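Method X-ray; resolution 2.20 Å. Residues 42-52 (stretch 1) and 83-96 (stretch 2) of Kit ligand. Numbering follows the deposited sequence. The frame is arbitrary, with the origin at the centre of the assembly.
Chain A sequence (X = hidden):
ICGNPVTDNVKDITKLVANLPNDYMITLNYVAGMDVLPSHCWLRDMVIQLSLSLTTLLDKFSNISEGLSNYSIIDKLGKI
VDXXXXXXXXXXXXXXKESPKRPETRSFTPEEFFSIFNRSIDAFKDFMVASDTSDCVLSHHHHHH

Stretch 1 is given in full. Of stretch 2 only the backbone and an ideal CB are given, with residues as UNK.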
# COMPACT_ATOMS: atom_id res chain seq x y z
N TRP A 42 -12.50 -1.39 -26.86
CA TRP A 42 -12.34 -1.03 -25.46
C TRP A 42 -11.18 -0.13 -25.05
O TRP A 42 -11.22 0.44 -23.96
CB TRP A 42 -12.27 -2.33 -24.64
CG TRP A 42 -11.21 -3.29 -25.10
CD1 TRP A 42 -11.37 -4.34 -25.97
CD2 TRP A 42 -9.82 -3.29 -24.72
NE1 TRP A 42 -10.17 -5.00 -26.14
CE2 TRP A 42 -9.20 -4.38 -25.39
CE3 TRP A 42 -9.04 -2.49 -23.87
CZ2 TRP A 42 -7.84 -4.68 -25.24
CZ3 TRP A 42 -7.68 -2.78 -23.72
CH2 TRP A 42 -7.10 -3.87 -24.41
N LEU A 43 -10.16 0.02 -25.89
CA LEU A 43 -9.00 0.81 -25.53
C LEU A 43 -9.25 2.22 -25.00
O LEU A 43 -8.74 2.57 -23.93
CB LEU A 43 -8.02 0.92 -26.70
CG LEU A 43 -6.57 0.51 -26.38
CD1 LEU A 43 -5.63 1.30 -27.27
CD2 LEU A 43 -6.25 0.76 -24.92
N ARG A 44 -10.00 3.02 -25.75
CA ARG A 44 -10.28 4.38 -25.35
C ARG A 44 -10.89 4.47 -23.96
O ARG A 44 -10.44 5.26 -23.11
CB ARG A 44 -11.20 5.05 -26.38
CG ARG A 44 -11.50 6.50 -26.10
CD ARG A 44 -12.90 6.64 -25.55
NE ARG A 44 -13.33 8.02 -25.29
CZ ARG A 44 -14.49 8.31 -24.72
NH1 ARG A 44 -15.31 7.32 -24.38
NH2 ARG A 44 -14.84 9.56 -24.46
N ASP A 45 -11.92 3.66 -23.72
CA ASP A 45 -12.56 3.66 -22.43
C ASP A 45 -11.60 3.18 -21.35
O ASP A 45 -11.53 3.77 -20.29
CB ASP A 45 -13.81 2.77 -22.44
CG ASP A 45 -14.94 3.38 -23.24
OD1 ASP A 45 -15.12 4.60 -23.17
OD2 ASP A 45 -15.67 2.64 -23.92
N MET A 46 -10.86 2.11 -21.63
CA MET A 46 -9.93 1.57 -20.64
C MET A 46 -8.82 2.53 -20.26
O MET A 46 -8.40 2.59 -19.10
CB MET A 46 -9.32 0.26 -21.13
CG MET A 46 -10.04 -0.99 -20.61
SD MET A 46 -10.05 -1.11 -18.78
CE MET A 46 -8.34 -1.00 -18.45
N VAL A 47 -8.33 3.28 -21.25
CA VAL A 47 -7.27 4.23 -21.01
C VAL A 47 -7.86 5.34 -20.11
O VAL A 47 -7.19 5.84 -19.22
CB VAL A 47 -6.73 4.77 -22.35
CG1 VAL A 47 -7.58 5.91 -22.88
CG2 VAL A 47 -5.29 5.14 -22.20
N ILE A 48 -9.12 5.68 -20.33
CA ILE A 48 -9.76 6.71 -19.52
C ILE A 48 -9.90 6.18 -18.08
O ILE A 48 -9.62 6.91 -17.12
CB ILE A 48 -11.14 7.12 -20.11
CG1 ILE A 48 -10.93 8.04 -21.32
CG2 ILE A 48 -11.99 7.82 -19.07
CD1 ILE A 48 -12.26 8.41 -22.07
N GLN A 49 -10.30 4.92 -17.94
CA GLN A 49 -10.47 4.29 -16.61
C GLN A 49 -9.14 4.16 -15.86
O GLN A 49 -9.08 4.34 -14.65
CB GLN A 49 -11.12 2.91 -16.76
CG GLN A 49 -12.57 2.92 -17.22
CD GLN A 49 -13.43 3.95 -16.48
OE1 GLN A 49 -13.33 4.11 -15.27
NE2 GLN A 49 -14.29 4.64 -17.22
N LEU A 50 -8.07 3.84 -16.56
CA LEU A 50 -6.79 3.69 -15.90
C LEU A 50 -6.38 5.06 -15.37
O LEU A 50 -5.89 5.16 -14.26
CB LEU A 50 -5.74 3.15 -16.87
CG LEU A 50 -5.98 1.67 -17.18
CD1 LEU A 50 -5.11 1.21 -18.39
CD2 LEU A 50 -5.67 0.84 -15.91
N SER A 51 -6.61 6.09 -16.18
CA SER A 51 -6.28 7.46 -15.82
C SER A 51 -6.98 7.82 -14.50
O SER A 51 -6.34 8.33 -13.59
CB SER A 51 -6.72 8.40 -16.94
OG SER A 51 -6.43 9.75 -16.63
N LEU A 52 -8.28 7.55 -14.40
CA LEU A 52 -9.02 7.81 -13.17
C LEU A 52 -8.41 7.03 -11.99
O LEU A 52 -8.14 7.62 -10.96
CB LEU A 52 -10.50 7.42 -13.32
CG LEU A 52 -11.45 8.13 -14.29
CD1 LEU A 52 -12.89 7.71 -13.95
CD2 LEU A 52 -11.31 9.65 -14.20
N UNK A 83 -1.10 11.24 -22.07
CA UNK A 83 -0.79 11.31 -23.50
C UNK A 83 -1.62 10.27 -24.24
O UNK A 83 -2.10 10.54 -25.34
CB UNK A 83 0.70 11.09 -23.75
N UNK A 84 -1.81 9.09 -23.65
CA UNK A 84 -2.61 8.06 -24.31
C UNK A 84 -4.08 8.47 -24.42
O UNK A 84 -4.72 8.19 -25.43
CB UNK A 84 -2.49 6.74 -23.55
N UNK A 85 -4.60 9.14 -23.39
CA UNK A 85 -6.00 9.58 -23.43
C UNK A 85 -6.17 10.64 -24.51
O UNK A 85 -7.15 10.62 -25.26
CB UNK A 85 -6.44 10.12 -22.07
N UNK A 86 -5.23 11.57 -24.57
CA UNK A 86 -5.25 12.63 -25.57
C UNK A 86 -5.35 11.99 -26.97
O UNK A 86 -6.24 12.32 -27.78
CB UNK A 86 -4.00 13.51 -25.45
N UNK A 87 -4.44 11.07 -27.23
CA UNK A 87 -4.40 10.36 -28.50
C UNK A 87 -5.74 9.68 -28.83
O UNK A 87 -6.32 9.90 -29.89
CB UNK A 87 -3.28 9.32 -28.47
N UNK A 88 -6.24 8.86 -27.91
CA UNK A 88 -7.51 8.17 -28.17
C UNK A 88 -8.71 9.09 -28.28
O UNK A 88 -9.61 8.85 -29.07
CB UNK A 88 -7.77 7.15 -27.06
N UNK A 89 -8.74 10.17 -27.50
CA UNK A 89 -9.88 11.08 -27.55
C UNK A 89 -9.87 11.88 -28.85
O UNK A 89 -10.90 12.09 -29.47
CB UNK A 89 -9.87 12.02 -26.35
N UNK A 90 -8.69 12.32 -29.25
CA UNK A 90 -8.50 13.09 -30.47
C UNK A 90 -8.90 12.27 -31.71
O UNK A 90 -9.19 12.83 -32.77
CB UNK A 90 -7.04 13.55 -30.58
N UNK A 91 -8.92 10.94 -31.58
CA UNK A 91 -9.26 10.07 -32.70
C UNK A 91 -10.44 9.13 -32.43
O UNK A 91 -10.73 8.26 -33.24
CB UNK A 91 -8.03 9.24 -33.08
N UNK A 92 -11.11 9.30 -31.29
CA UNK A 92 -12.23 8.44 -30.94
C UNK A 92 -13.37 8.51 -31.94
O UNK A 92 -13.59 9.55 -32.57
CB UNK A 92 -12.75 8.81 -29.55
N UNK A 93 -14.12 7.41 -32.11
CA UNK A 93 -15.25 7.37 -33.04
C UNK A 93 -16.33 8.30 -32.52
O UNK A 93 -16.24 8.78 -31.39
CB UNK A 93 -15.79 5.95 -33.21
N UNK A 94 -17.36 8.56 -33.33
CA UNK A 94 -18.43 9.44 -32.89
C UNK A 94 -19.21 8.80 -31.75
O UNK A 94 -19.50 7.60 -31.78
CB UNK A 94 -19.36 9.77 -34.05
N UNK A 95 -19.54 9.61 -30.75
CA UNK A 95 -20.26 9.13 -29.58
C UNK A 95 -19.62 7.84 -29.10
O UNK A 95 -20.31 6.87 -28.76
CB UNK A 95 -21.74 8.92 -29.89
N UNK A 96 -18.29 7.84 -29.07
CA UNK A 96 -17.52 6.69 -28.63
C UNK A 96 -17.82 5.48 -29.50
O UNK A 96 -17.04 5.12 -30.38
CB UNK A 96 -17.81 6.38 -27.16

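Stretch 2 opens as a helix running against helix 43-52 at 149°, nearly antiparallel, with the axes 9.2 Å apart at closest approach. That spacing leaves room for side chains of moderate size, and the positions can be read in order.

Position 83 has nothing of stretch 1 within 5.5 Å of its ideal CB, so almost any helix-compatible residue would do, polar ones included. It is Asp83.

At position 84 CA-to-CB points toward stretch 1, and the ideal CB already lies 3.5 Å from Val47 CG2. Such a tight approach favours an apolar residue whose bulk can turn aside from the valine. Leu84 does this: its CB packs against Val47 CG2 at 3.5 Å, while with chi1 in m the branched end heads away from the valine, so that CB makes the closest contact.

Position 85 points sideways, but its ideal CB is 4.4 Å from Val47 CG1 and 5.0 Å from Ile48 CG1, with Ser51 CB slightly farther. A short, branched apolar side chain would fill this shallow site; alanine or isoleucine might also serve. Val85 uses both branches: CG2 lies 3.9 Å from Val47 CG1 and 4.1 Å from Ser51 CB, and CG1 lies 4.3 Å from Ile48 CG1.

Positions 86 and 87 find no atom of stretch 1 near their ideal CB, so this contact sets little preference. They are Leu86 and Cys87, the latter bonded covalently elsewhere in the structure.

Position 88 points toward stretch 1, its ideal CB 3.9 Å from Arg44 CG and 4.4 Å from Val47 CG1. Aliphatic surfaces on both call for an apolar side chain, and leucine or methionine would suit. Met88 bends, with chi1 and chi2 both m: CG reaches 4.3 Å from Val47 CG1, and SD lies 3.9 Å from Leu43 CD1.

Position 89 points sideways, yet its ideal CB stands 5.4 Å from Arg44 NE. A positive charge at that range invites an acid, and glutamate has the reach to meet the guanidinium edge. Glu89 forms a salt bridge there: Arg44 NE donates to Glu89 OE1 at 2.8 Å and Arg44 NH2 to Glu89 OE2 at 3.0 Å, so two nitrogens meet two oxygens.

Positions 90 and 91 face no part of stretch 1, and polar residues are at ease there: Glu90 and Asn91.

At position 92 the backbone becomes extended (psi 149°), and the ideal CB is 4.3 Å from Arg44 CG. A small residue suffices to touch the arginine stem; Ala92 does so with its CB.

Positions 93 to 95 make no side-chain contact with stretch 1. Phi of -66° at 93 accommodates Pro93, and Lys94 follows. Positive phi and psi at 95 favour glycine, asparagine or aspartate; it is Asn95.

At position 96 CA-to-CB points back toward stretch 1, and the ideal CB lies 3.9 Å from Arg44 NH1 and 5.1 Å from Asp45 OD1. A polar chain could answer these charges, while an aliphatic one could cover the guanidinium. Ile96, though poorly ordered, does the latter: CG1 lies over one face, 3.0 Å from Arg44 NH1.

Stretch 2 (83-96) DLVLCMEENAPKNI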
# COMPACT_ATOMS: atom_id res chain seq x y z
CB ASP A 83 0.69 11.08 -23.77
CG ASP A 83 1.55 12.24 -23.31
OD1 ASP A 83 1.05 13.38 -23.28
OD2 ASP A 83 2.72 12.01 -22.99
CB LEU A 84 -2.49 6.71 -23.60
CG LEU A 84 -1.10 6.07 -23.66
CD1 LEU A 84 -1.13 4.70 -22.97
CD2 LEU A 84 -0.68 5.90 -25.11
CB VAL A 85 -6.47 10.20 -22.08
CG1 VAL A 85 -7.83 10.83 -22.28
CG2 VAL A 85 -6.53 9.15 -20.97
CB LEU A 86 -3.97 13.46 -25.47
CG LEU A 86 -3.98 14.94 -25.88
CD1 LEU A 86 -2.54 15.38 -26.14
CD2 LEU A 86 -4.86 15.14 -27.10
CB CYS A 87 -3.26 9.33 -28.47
SG CYS A 87 -2.98 8.32 -29.96
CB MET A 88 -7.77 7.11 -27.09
CG MET A 88 -6.75 5.96 -27.06
SD MET A 88 -6.85 4.81 -28.44
CE MET A 88 -5.70 5.53 -29.61
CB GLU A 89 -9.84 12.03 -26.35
CG GLU A 89 -11.18 12.64 -26.04
CD GLU A 89 -12.22 11.59 -25.72
OE1 GLU A 89 -11.84 10.43 -25.49
OE2 GLU A 89 -13.41 11.91 -25.69
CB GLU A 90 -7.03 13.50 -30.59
CG GLU A 90 -6.74 14.49 -31.69
CD GLU A 90 -7.09 15.92 -31.30
OE1 GLU A 90 -7.19 16.77 -32.21
OE2 GLU A 90 -7.24 16.19 -30.09
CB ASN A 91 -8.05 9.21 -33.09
CG ASN A 91 -6.79 10.03 -33.30
OD1 ASN A 91 -5.69 9.47 -33.37
ND2 ASN A 91 -6.92 11.35 -33.39
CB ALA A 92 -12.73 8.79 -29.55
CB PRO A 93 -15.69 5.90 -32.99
CG PRO A 93 -14.44 5.18 -32.62
CD PRO A 93 -13.86 6.07 -31.55
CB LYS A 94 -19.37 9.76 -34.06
CG LYS A 94 -18.78 10.74 -35.06
CD LYS A 94 -18.44 12.09 -34.41
CE LYS A 94 -19.69 12.88 -34.04
NZ LYS A 94 -20.54 12.18 -33.03
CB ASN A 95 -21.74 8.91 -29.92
CG ASN A 95 -22.48 10.22 -30.15
OD1 ASN A 95 -22.08 11.03 -30.97
ND2 ASN A 95 -23.57 10.42 -29.41
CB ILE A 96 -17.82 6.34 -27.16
CG1 ILE A 96 -17.58 7.56 -26.26
CG2 ILE A 96 -16.93 5.20 -26.72
CD1 ILE A 96 -18.60 8.68 -26.39
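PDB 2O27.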